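Local coordinates for beta-glucanase (Podospora anserina, PDB 4LE4), which probably hydrolyses the glycosidic bonds of beta-glucans, as a fungal member of glycoside hydrolase family 131, at residues H123-K128 against W145-Q150; F119-F124 against D204-V209; T13-L18 against Y43-P48. All coordinates share one frame; numbering follows the deposited sequence.

Contact 1 of 3, residues H123-K128 against W145-Q150; sequences HFTELK and WCVGGQ
Glu126 and Cys146 form a hydrogen-bonded pair of two adjacent antiparallel strands, 125-129 and 142-147, in one sheet of a beta-sandwich of the concanavalin clan. Cys146 N donates to Glu126 O at 2.9 Å in an almost straight bond, 178° at the hydrogen. The return bond, Glu126 N to Cys146 O, is longer at 3.3 Å, and that carbonyl also takes the hydroxyl of Thr125, with OG1 2.8 Å from Cys146 O. OG1 is turned across to the neighbouring strand because it stands anti to the backbone N (chi1 -165°). As an acceptor, Thr125 OG1 receives a weak, bent bond from Trp145 NE1 at 2.9 Å. Leu127 CD2 meets the indole at its edge, 3.9 Å from Trp145 CD1, while Val147 CG2 lies over one face toward the rim; Phe178, from outside the pair, stacks on the same tryptophan. On the face with Glu126 and Cys146, the extended Lys128 chain lays CG and CD against Cys146 SG before its amine reaches a salt bridge with Glu114. Past Val147 the chain reverses in a type I' turn through Gly148 and Gly149. Gly148 N approaches Phe124 O from above the carbonyl plane at 2.7 Å. A water closes this end: it accepts from Gly149 N at 2.8 Å and donates to His123 O and Glu126 OE2.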
loop_
_atom_site.group_PDB
_atom_site.type_symbol
_atom_site.label_atom_id
_atom_site.label_comp_id
_atom_site.label_asym_id
_atom_site.label_seq_id
_atom_site.Cartn_x
_atom_site.Cartn_y
_atom_site.Cartn_z
ATOM N N HIS A 123 5.782 11.615 2.088
ATOM C CA HIS A 123 4.362 11.717 1.780
ATOM C C HIS A 123 4.045 12.509 0.502
ATOM O O HIS A 123 2.975 13.100 0.388
ATOM C CB HIS A 123 3.571 12.272 2.995
ATOM C CG HIS A 123 3.618 11.371 4.199
ATOM N ND1 HIS A 123 4.688 11.331 5.072
ATOM C CD2 HIS A 123 2.723 10.466 4.665
ATOM C CE1 HIS A 123 4.447 10.443 6.028
ATOM N NE2 HIS A 123 3.264 9.906 5.797
ATOM N N PHE A 124 4.935 12.455 -0.493
ATOM C CA PHE A 124 4.680 13.215 -1.717
ATOM C C PHE A 124 3.488 12.630 -2.426
ATOM O O PHE A 124 2.772 13.339 -3.139
ATOM C CB PHE A 124 5.921 13.324 -2.618
ATOM C CG PHE A 124 6.354 12.045 -3.286
ATOM C CD1 PHE A 124 5.718 11.594 -4.427
ATOM C CD2 PHE A 124 7.463 11.358 -2.826
ATOM C CE1 PHE A 124 6.184 10.465 -5.114
ATOM C CE2 PHE A 124 7.949 10.230 -3.501
ATOM C CZ PHE A 124 7.306 9.784 -4.648
ATOM N N THR A 125 3.280 11.328 -2.244
ATOM C CA THR A 125 2.048 10.710 -2.754
ATOM C C THR A 125 1.682 9.538 -1.809
ATOM O O THR A 125 2.539 9.020 -1.102
ATOM C CB THR A 125 2.132 10.246 -4.220
ATOM O OG1 THR A 125 0.799 10.008 -4.694
ATOM C CG2 THR A 125 2.976 8.961 -4.361
ATOM N N GLU A 126 0.406 9.182 -1.771
ATOM C CA GLU A 126 -0.086 8.129 -0.867
ATOM C C GLU A 126 -1.597 8.052 -1.055
ATOM O O GLU A 126 -2.184 8.870 -1.791
ATOM C CB GLU A 126 0.172 8.576 0.577
ATOM C CG GLU A 126 -0.633 9.871 0.973
ATOM C CD GLU A 126 -0.090 10.593 2.208
ATOM O OE1 GLU A 126 0.303 9.896 3.153
ATOM O OE2 GLU A 126 -0.081 11.864 2.261
ATOM N N LEU A 127 -2.234 7.054 -0.423
ATOM C CA LEU A 127 -3.692 7.038 -0.399
ATOM C C LEU A 127 -4.016 7.451 1.044
ATOM O O LEU A 127 -3.165 7.345 1.937
ATOM C CB LEU A 127 -4.290 5.641 -0.644
ATOM C CG LEU A 127 -3.957 4.979 -1.977
ATOM C CD1 LEU A 127 -4.766 3.663 -2.078
ATOM C CD2 LEU A 127 -4.251 5.901 -3.143
ATOM N N LYS A 128 -5.233 7.946 1.253
ATOM C CA LYS A 128 -5.682 8.300 2.586
ATOM C C LYS A 128 -7.114 7.865 2.714
ATOM O O LYS A 128 -7.828 7.687 1.728
ATOM C CB LYS A 128 -5.613 9.812 2.825
ATOM C CG LYS A 128 -4.199 10.333 2.978
ATOM C CD LYS A 128 -4.215 11.767 3.508
ATOM C CE LYS A 128 -2.793 12.237 3.791
ATOM N NZ LYS A 128 -2.781 13.511 4.554
ATOM N N TRP A 145 -6.614 9.532 -3.295
ATOM C CA TRP A 145 -5.238 9.514 -3.767
ATOM C C TRP A 145 -4.790 10.964 -3.567
ATOM O O TRP A 145 -5.434 11.877 -4.070
ATOM C CB TRP A 145 -5.162 9.161 -5.248
ATOM C CG TRP A 145 -3.764 9.304 -5.772
ATOM C CD1 TRP A 145 -2.640 8.635 -5.346
ATOM C CD2 TRP A 145 -3.334 10.185 -6.825
ATOM N NE1 TRP A 145 -1.547 9.051 -6.077
ATOM C CE2 TRP A 145 -1.944 9.995 -6.987
ATOM C CE3 TRP A 145 -3.993 11.115 -7.638
ATOM C CZ2 TRP A 145 -1.189 10.707 -7.942
ATOM C CZ3 TRP A 145 -3.246 11.836 -8.592
ATOM C CH2 TRP A 145 -1.860 11.618 -8.729
ATOM N N CYS A 146 -3.696 11.166 -2.848
ATOM C CA CYS A 146 -3.176 12.495 -2.560
ATOM C C CYS A 146 -1.781 12.685 -3.158
ATOM O O CYS A 146 -1.018 11.708 -3.343
ATOM C CB CYS A 146 -3.058 12.694 -1.052
ATOM S SG CYS A 146 -4.647 12.515 -0.233
ATOM N N VAL A 147 -1.475 13.950 -3.452
ATOM C CA VAL A 147 -0.167 14.355 -3.967
ATOM C C VAL A 147 0.185 15.588 -3.143
ATOM O O VAL A 147 -0.567 16.567 -3.133
ATOM C CB VAL A 147 -0.203 14.735 -5.477
ATOM C CG1 VAL A 147 1.184 15.203 -5.913
ATOM C CG2 VAL A 147 -0.656 13.539 -6.298
ATOM N N GLY A 148 1.291 15.515 -2.417
ATOM C CA GLY A 148 1.675 16.635 -1.570
ATOM C C GLY A 148 0.617 16.931 -0.523
ATOM O O GLY A 148 0.456 18.070 -0.081
ATOM N N GLY A 149 -0.140 15.910 -0.140
ATOM C CA GLY A 149 -1.179 16.105 0.862
ATOM C C GLY A 149 -2.547 16.547 0.344
ATOM O O GLY A 149 -3.550 16.467 1.065
ATOM N N GLN A 150 -2.603 17.000 -0.896
ATOM C CA GLN A 150 -3.842 17.459 -1.506
ATOM C C GLN A 150 -4.550 16.341 -2.248
ATOM O O GLN A 150 -3.930 15.611 -3.028
ATOM C CB GLN A 150 -3.543 18.602 -2.463
ATOM C CG GLN A 150 -2.978 19.835 -1.764
ATOM C CD GLN A 150 -2.550 20.913 -2.760
ATOM O OE1 GLN A 150 -1.835 20.632 -3.702
ATOM N NE2 GLN A 150 -2.985 22.146 -2.538
HETATM O O HOH W 1 0.302 13.163 -0.265
HETATM O O HOH W 2 -3.970 15.835 3.477
#

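Contact 2 of 3, residues F119-F124 against D204-V209; sequences FFESHF and DWHVGV
Phe120 and Trp205 make the tight part of this contact, an offset stack of the phenyl on the five-membered indole ring with centroids 4.4 Å apart and planes at 25°. Trp205 CD1 sits over the centre of the phenyl face, and Phe124 CZ covers the opposite face. On the other face of the same two strands, His206 CB makes a CH-pi contact over the Phe119 ring, 3.8 Å from its centroid; Phe119 CG is set for this between its backbone N and carbonyl carbon (chi1 61°). The imidazole runs nearly parallel to that phenyl but is slid aside, with Phe119 CE2 3.6 Å from His206 CG. Backbone bonds tie the two segments, His206 N to Phe119 O at 2.8 Å and Glu121 N to Asp204 O at 2.9 Å. The solvent side belongs to the exposed Glu121, whose OE1 takes the N-H of the buried His206 NE2 at 2.8 Å on its anti side; His206 ND1 is bonded to Glu81. An alanine in place of His206 would probably leave Glu121 OE1 and Glu81 without their imidazole partner and the Glu121 carboxylate freer to turn. The buried Asp204 carboxylate is held by Ser200 and a water. Paired antiparallel strands that turn Phe120 and Trp205 toward Tyr97 and Tyr167 of the facing sheet belong to the beta-sandwich of the concanavalin clan.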
loop_
_atom_site.group_PDB
_atom_site.type_symbol
_atom_site.label_atom_id
_atom_site.label_comp_id
_atom_site.label_asym_id
_atom_site.label_seq_id
_atom_site.Cartn_x
_atom_site.Cartn_y
_atom_site.Cartn_z
ATOM N N PHE A 119 2.335 4.919 1.373
ATOM C CA PHE A 119 2.951 6.243 1.292
ATOM C C PHE A 119 4.449 6.259 1.251
ATOM O O PHE A 119 5.105 5.344 1.771
ATOM C CB PHE A 119 2.497 7.086 2.512
ATOM C CG PHE A 119 2.906 6.495 3.876
ATOM C CD1 PHE A 119 2.051 5.618 4.566
ATOM C CD2 PHE A 119 4.116 6.845 4.463
ATOM C CE1 PHE A 119 2.414 5.110 5.833
ATOM C CE2 PHE A 119 4.497 6.349 5.725
ATOM C CZ PHE A 119 3.645 5.478 6.412
ATOM N N PHE A 120 5.013 7.308 0.628
ATOM C CA PHE A 120 6.462 7.474 0.651
ATOM C C PHE A 120 6.784 8.212 1.949
ATOM O O PHE A 120 5.918 8.868 2.522
ATOM C CB PHE A 120 6.947 8.278 -0.580
ATOM C CG PHE A 120 6.854 7.496 -1.858
ATOM C CD1 PHE A 120 7.930 6.714 -2.281
ATOM C CD2 PHE A 120 5.672 7.463 -2.589
ATOM C CE1 PHE A 120 7.835 5.905 -3.402
ATOM C CE2 PHE A 120 5.562 6.649 -3.723
ATOM C CZ PHE A 120 6.670 5.856 -4.125
ATOM N N GLU A 121 8.021 8.101 2.422
ATOM C CA GLU A 121 8.421 8.748 3.674
ATOM C C GLU A 121 8.202 10.274 3.728
ATOM O O GLU A 121 7.992 10.833 4.794
ATOM C CB GLU A 121 9.877 8.412 3.978
ATOM C CG GLU A 121 10.111 8.026 5.423
ATOM C CD GLU A 121 11.292 7.085 5.620
ATOM O OE1 GLU A 121 11.168 5.854 5.355
ATOM O OE2 GLU A 121 12.357 7.589 6.047
ATOM N N SER A 122 8.257 10.929 2.583
ATOM C CA SER A 122 8.032 12.387 2.527
ATOM C C SER A 122 6.554 12.681 2.262
ATOM O O SER A 122 6.116 13.839 2.193
ATOM C CB SER A 122 8.857 12.946 1.374
ATOM O OG SER A 122 8.317 12.481 0.166
ATOM N N HIS A 123 5.782 11.615 2.088
ATOM C CA HIS A 123 4.362 11.717 1.780
ATOM C C HIS A 123 4.045 12.509 0.502
ATOM O O HIS A 123 2.975 13.100 0.388
ATOM C CB HIS A 123 3.571 12.272 2.995
ATOM C CG HIS A 123 3.618 11.371 4.199
ATOM N ND1 HIS A 123 4.688 11.331 5.072
ATOM C CD2 HIS A 123 2.723 10.466 4.665
ATOM C CE1 HIS A 123 4.447 10.443 6.028
ATOM N NE2 HIS A 123 3.264 9.906 5.797
ATOM N N PHE A 124 4.935 12.455 -0.493
ATOM C CA PHE A 124 4.680 13.215 -1.717
ATOM C C PHE A 124 3.488 12.630 -2.426
ATOM O O PHE A 124 2.772 13.339 -3.139
ATOM C CB PHE A 124 5.921 13.324 -2.618
ATOM C CG PHE A 124 6.354 12.045 -3.286
ATOM C CD1 PHE A 124 5.718 11.594 -4.427
ATOM C CD2 PHE A 124 7.463 11.358 -2.826
ATOM C CE1 PHE A 124 6.184 10.465 -5.114
ATOM C CE2 PHE A 124 7.949 10.230 -3.501
ATOM C CZ PHE A 124 7.306 9.784 -4.648
ATOM N N ASP A 204 12.131 3.831 0.970
ATOM C CA ASP A 204 11.201 4.614 1.754
ATOM C C ASP A 204 9.755 4.581 1.284
ATOM O O ASP A 204 9.008 5.529 1.514
ATOM C CB ASP A 204 11.678 6.049 1.803
ATOM C CG ASP A 204 11.764 6.661 0.432
ATOM O OD1 ASP A 204 11.514 5.951 -0.558
ATOM O OD2 ASP A 204 12.091 7.864 0.334
ATOM N N TRP A 205 9.369 3.507 0.609
ATOM C CA TRP A 205 7.978 3.376 0.212
ATOM C C TRP A 205 7.410 2.433 1.268
ATOM O O TRP A 205 7.870 1.292 1.416
ATOM C CB TRP A 205 7.823 2.753 -1.164
ATOM C CG TRP A 205 6.387 2.701 -1.581
ATOM C CD1 TRP A 205 5.424 3.658 -1.366
ATOM C CD2 TRP A 205 5.748 1.650 -2.305
ATOM N NE1 TRP A 205 4.222 3.265 -1.919
ATOM C CE2 TRP A 205 4.394 2.034 -2.496
ATOM C CE3 TRP A 205 6.182 0.417 -2.817
ATOM C CZ2 TRP A 205 3.481 1.234 -3.165
ATOM C CZ3 TRP A 205 5.261 -0.376 -3.496
ATOM C CH2 TRP A 205 3.933 0.036 -3.660
ATOM N N HIS A 206 6.387 2.901 1.964
ATOM C CA HIS A 206 5.793 2.148 3.058
ATOM C C HIS A 206 4.538 1.423 2.625
ATOM O O HIS A 206 3.481 2.017 2.490
ATOM C CB HIS A 206 5.483 3.093 4.225
ATOM C CG HIS A 206 6.700 3.711 4.834
ATOM N ND1 HIS A 206 7.026 3.555 6.162
ATOM C CD2 HIS A 206 7.678 4.480 4.292
ATOM C CE1 HIS A 206 8.158 4.195 6.415
ATOM N NE2 HIS A 206 8.574 4.763 5.294
ATOM N N VAL A 207 4.689 0.132 2.378
ATOM C CA VAL A 207 3.593 -0.736 1.961
ATOM C C VAL A 207 2.937 -1.153 3.245
ATOM O O VAL A 207 3.429 -2.021 3.985
ATOM C CB VAL A 207 4.115 -1.975 1.221
ATOM C CG1 VAL A 207 2.941 -2.932 0.854
ATOM C CG2 VAL A 207 4.860 -1.516 -0.014
ATOM N N GLY A 208 1.800 -0.535 3.505
ATOM C CA GLY A 208 1.125 -0.809 4.746
ATOM C C GLY A 208 0.288 0.383 5.117
ATOM O O GLY A 208 -0.050 1.193 4.252
ATOM N N VAL A 209 -0.001 0.516 6.408
ATOM C CA VAL A 209 -0.905 1.538 6.910
ATOM C C VAL A 209 -0.457 2.226 8.180
ATOM O O VAL A 209 0.070 1.613 9.098
ATOM C CB VAL A 209 -2.308 0.912 7.238
ATOM C CG1 VAL A 209 -3.339 2.057 7.563
ATOM C CG2 VAL A 209 -2.802 0.035 6.098
HETATM O O HOH W 3 10.599 9.965 0.380
#

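Contact 3 of 3, residues T13-L18 against Y43-P48; sequences TSSADL and YVNLSP
Leu46 lays its CD1 methyl over the peptide that joins Ser14 to Ser15, 3.5 Å from Ser14 C and 3.6 Å from Ser15 N. Next to it, the Ser15 side chain points at strand 44-47 and gives its hydroxyl to the backbone: Ser15 OG donates to Val44 O over 2.7 Å. The torsion chi1 of 62° sets OG between the backbone N and the carbonyl carbon of its own residue, and the hydroxyl then reaches Val44 O from above the carbonyl plane, 41° out of it. A water fills the second polar link. It accepts from Ser15 N at 3.0 Å and from Leu46 N at 2.9 Å, bridging two backbone amides that do not meet directly. Further along the turn, Leu18 crosses Val44 at about a right angle, CD1 coming to 4.0 Å from Val44 CG1. Leu18 also touches Tyr30, Tyr32 and Leu82, which belong to the other sheet of the sandwich.

The turn has its own fastenings. Ser14 OG accepts from Ala16 N at 3.2 Å, and Asp17 OD2 takes the amide of Thr13 at 2.8 Å. Asn45, the residue between the two that face the turn, has its backbone bonded to Lys63 in the adjacent strand, so Val44 O and Leu46 N look the other way, toward 13-18. What results is an ST turn leading into a 3-10 segment, set against the outer edge of strand 44-47, an edge strand of the antiparallel beta-sandwich.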
loop_
_atom_site.group_PDB
_atom_site.type_symbol
_atom_site.label_atom_id
_atom_site.label_comp_id
_atom_site.label_asym_id
_atom_site.label_seq_id
_atom_site.Cartn_x
_atom_site.Cartn_y
_atom_site.Cartn_z
ATOM N N THR A 13 6.344 -18.819 2.105
ATOM C CA THR A 13 5.337 -19.787 2.461
ATOM C C THR A 13 4.307 -19.156 3.388
ATOM O O THR A 13 3.112 -19.397 3.249
ATOM C CB THR A 13 6.004 -20.987 3.111
ATOM O OG1 THR A 13 6.807 -21.624 2.107
ATOM C CG2 THR A 13 4.971 -21.972 3.679
ATOM N N SER A 14 4.778 -18.302 4.289
ATOM C CA SER A 14 3.912 -17.654 5.273
ATOM C C SER A 14 4.582 -16.331 5.687
ATOM O O SER A 14 5.719 -16.084 5.332
ATOM C CB SER A 14 3.751 -18.552 6.501
ATOM O OG SER A 14 4.877 -18.461 7.364
ATOM N N SER A 15 3.883 -15.499 6.451
ATOM C CA SER A 15 4.454 -14.221 6.871
ATOM C C SER A 15 5.636 -14.360 7.826
ATOM O O SER A 15 6.356 -13.382 8.076
ATOM C CB SER A 15 3.368 -13.346 7.507
ATOM O OG SER A 15 2.841 -13.971 8.661
ATOM N N ALA A 16 5.833 -15.570 8.358
ATOM C CA ALA A 16 6.963 -15.853 9.248
ATOM C C ALA A 16 8.264 -15.607 8.502
ATOM O O ALA A 16 9.281 -15.324 9.110
ATOM C CB ALA A 16 6.929 -17.325 9.731
ATOM N N ASP A 17 8.229 -15.705 7.179
ATOM C CA ASP A 17 9.439 -15.492 6.413
ATOM C C ASP A 17 9.938 -14.049 6.512
ATOM O O ASP A 17 11.084 -13.774 6.184
ATOM C CB ASP A 17 9.225 -15.901 4.953
ATOM C CG ASP A 17 8.953 -17.412 4.804
ATOM O OD1 ASP A 17 9.406 -18.165 5.689
ATOM O OD2 ASP A 17 8.302 -17.856 3.822
ATOM N N LEU A 18 9.074 -13.137 6.977
ATOM C CA LEU A 18 9.464 -11.755 7.121
ATOM C C LEU A 18 10.479 -11.636 8.219
ATOM O O LEU A 18 11.284 -10.705 8.208
ATOM C CB LEU A 18 8.257 -10.863 7.456
ATOM C CG LEU A 18 7.294 -10.628 6.287
ATOM C CD1 LEU A 18 6.054 -9.888 6.818
ATOM C CD2 LEU A 18 7.967 -9.834 5.185
ATOM N N TYR A 43 0.318 -9.013 13.056
ATOM C CA TYR A 43 0.210 -7.925 12.080
ATOM C C TYR A 43 0.149 -8.259 10.588
ATOM O O TYR A 43 -0.435 -7.510 9.806
ATOM C CB TYR A 43 1.396 -6.967 12.293
ATOM C CG TYR A 43 1.629 -6.568 13.704
ATOM C CD1 TYR A 43 0.632 -5.964 14.448
ATOM C CD2 TYR A 43 2.901 -6.739 14.290
ATOM C CE1 TYR A 43 0.889 -5.531 15.741
ATOM C CE2 TYR A 43 3.153 -6.315 15.575
ATOM C CZ TYR A 43 2.145 -5.710 16.289
ATOM O OH TYR A 43 2.411 -5.275 17.560
ATOM N N VAL A 44 0.742 -9.376 10.188
ATOM C CA VAL A 44 0.760 -9.712 8.786
ATOM C C VAL A 44 0.478 -11.215 8.642
ATOM O O VAL A 44 1.116 -12.012 9.300
ATOM C CB VAL A 44 2.146 -9.419 8.180
ATOM C CG1 VAL A 44 2.080 -9.599 6.648
ATOM C CG2 VAL A 44 2.589 -7.983 8.518
ATOM N N ASN A 45 -0.477 -11.567 7.799
ATOM C CA ASN A 45 -0.796 -12.978 7.562
ATOM C C ASN A 45 -1.078 -13.144 6.091
ATOM O O ASN A 45 -1.756 -12.311 5.496
ATOM C CB ASN A 45 -2.013 -13.412 8.388
ATOM C CG ASN A 45 -1.724 -13.446 9.871
ATOM O OD1 ASN A 45 -2.000 -12.485 10.604
ATOM N ND2 ASN A 45 -1.144 -14.541 10.324
ATOM N N LEU A 46 -0.566 -14.227 5.498
ATOM C CA LEU A 46 -0.754 -14.467 4.077
ATOM C C LEU A 46 -1.762 -15.586 3.846
ATOM O O LEU A 46 -1.831 -16.546 4.629
ATOM C CB LEU A 46 0.564 -14.903 3.422
ATOM C CG LEU A 46 1.817 -14.070 3.680
ATOM C CD1 LEU A 46 3.044 -14.709 3.009
ATOM C CD2 LEU A 46 1.579 -12.649 3.126
ATOM N N SER A 47 -2.520 -15.457 2.765
ATOM C CA SER A 47 -3.498 -16.458 2.369
ATOM C C SER A 47 -4.013 -16.180 0.973
ATOM O O SER A 47 -4.066 -15.023 0.524
ATOM C CB SER A 47 -4.680 -16.484 3.351
ATOM O OG SER A 47 -5.704 -17.347 2.885
ATOM N N PRO A 48 -4.360 -17.244 0.235
ATOM C CA PRO A 48 -4.894 -17.084 -1.112
ATOM C C PRO A 48 -6.240 -16.376 -0.981
ATOM O O PRO A 48 -6.733 -15.790 -1.931
ATOM C CB PRO A 48 -5.075 -18.531 -1.590
ATOM C CG PRO A 48 -4.031 -19.276 -0.817
ATOM C CD PRO A 48 -4.193 -18.673 0.559
HETATM O O HOH W 4 1.006 -16.260 6.734
#

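In the fold
Contacts 1 and 2 are neighbours in one antiparallel sheet. They share His123 and Phe124, which lie in the short connection from strand 115-120 to strand 125-129, and their centres are 9 Å apart. Side chains join them directly: Glu126 CB packs 3.4 Å from Phe119 CB, and Thr125 CG2 lies 3.5 Å from Phe120 CE2. Contact 3 stands apart, on strand 44-47 of the other sheet. Its centre is 21 Å from that of contact 2, with nearest atoms about 8 Å apart, and 28 Å from that of contact 1, on the opposite side of the chain's centre. All three belong to the family 131 catalytic domain.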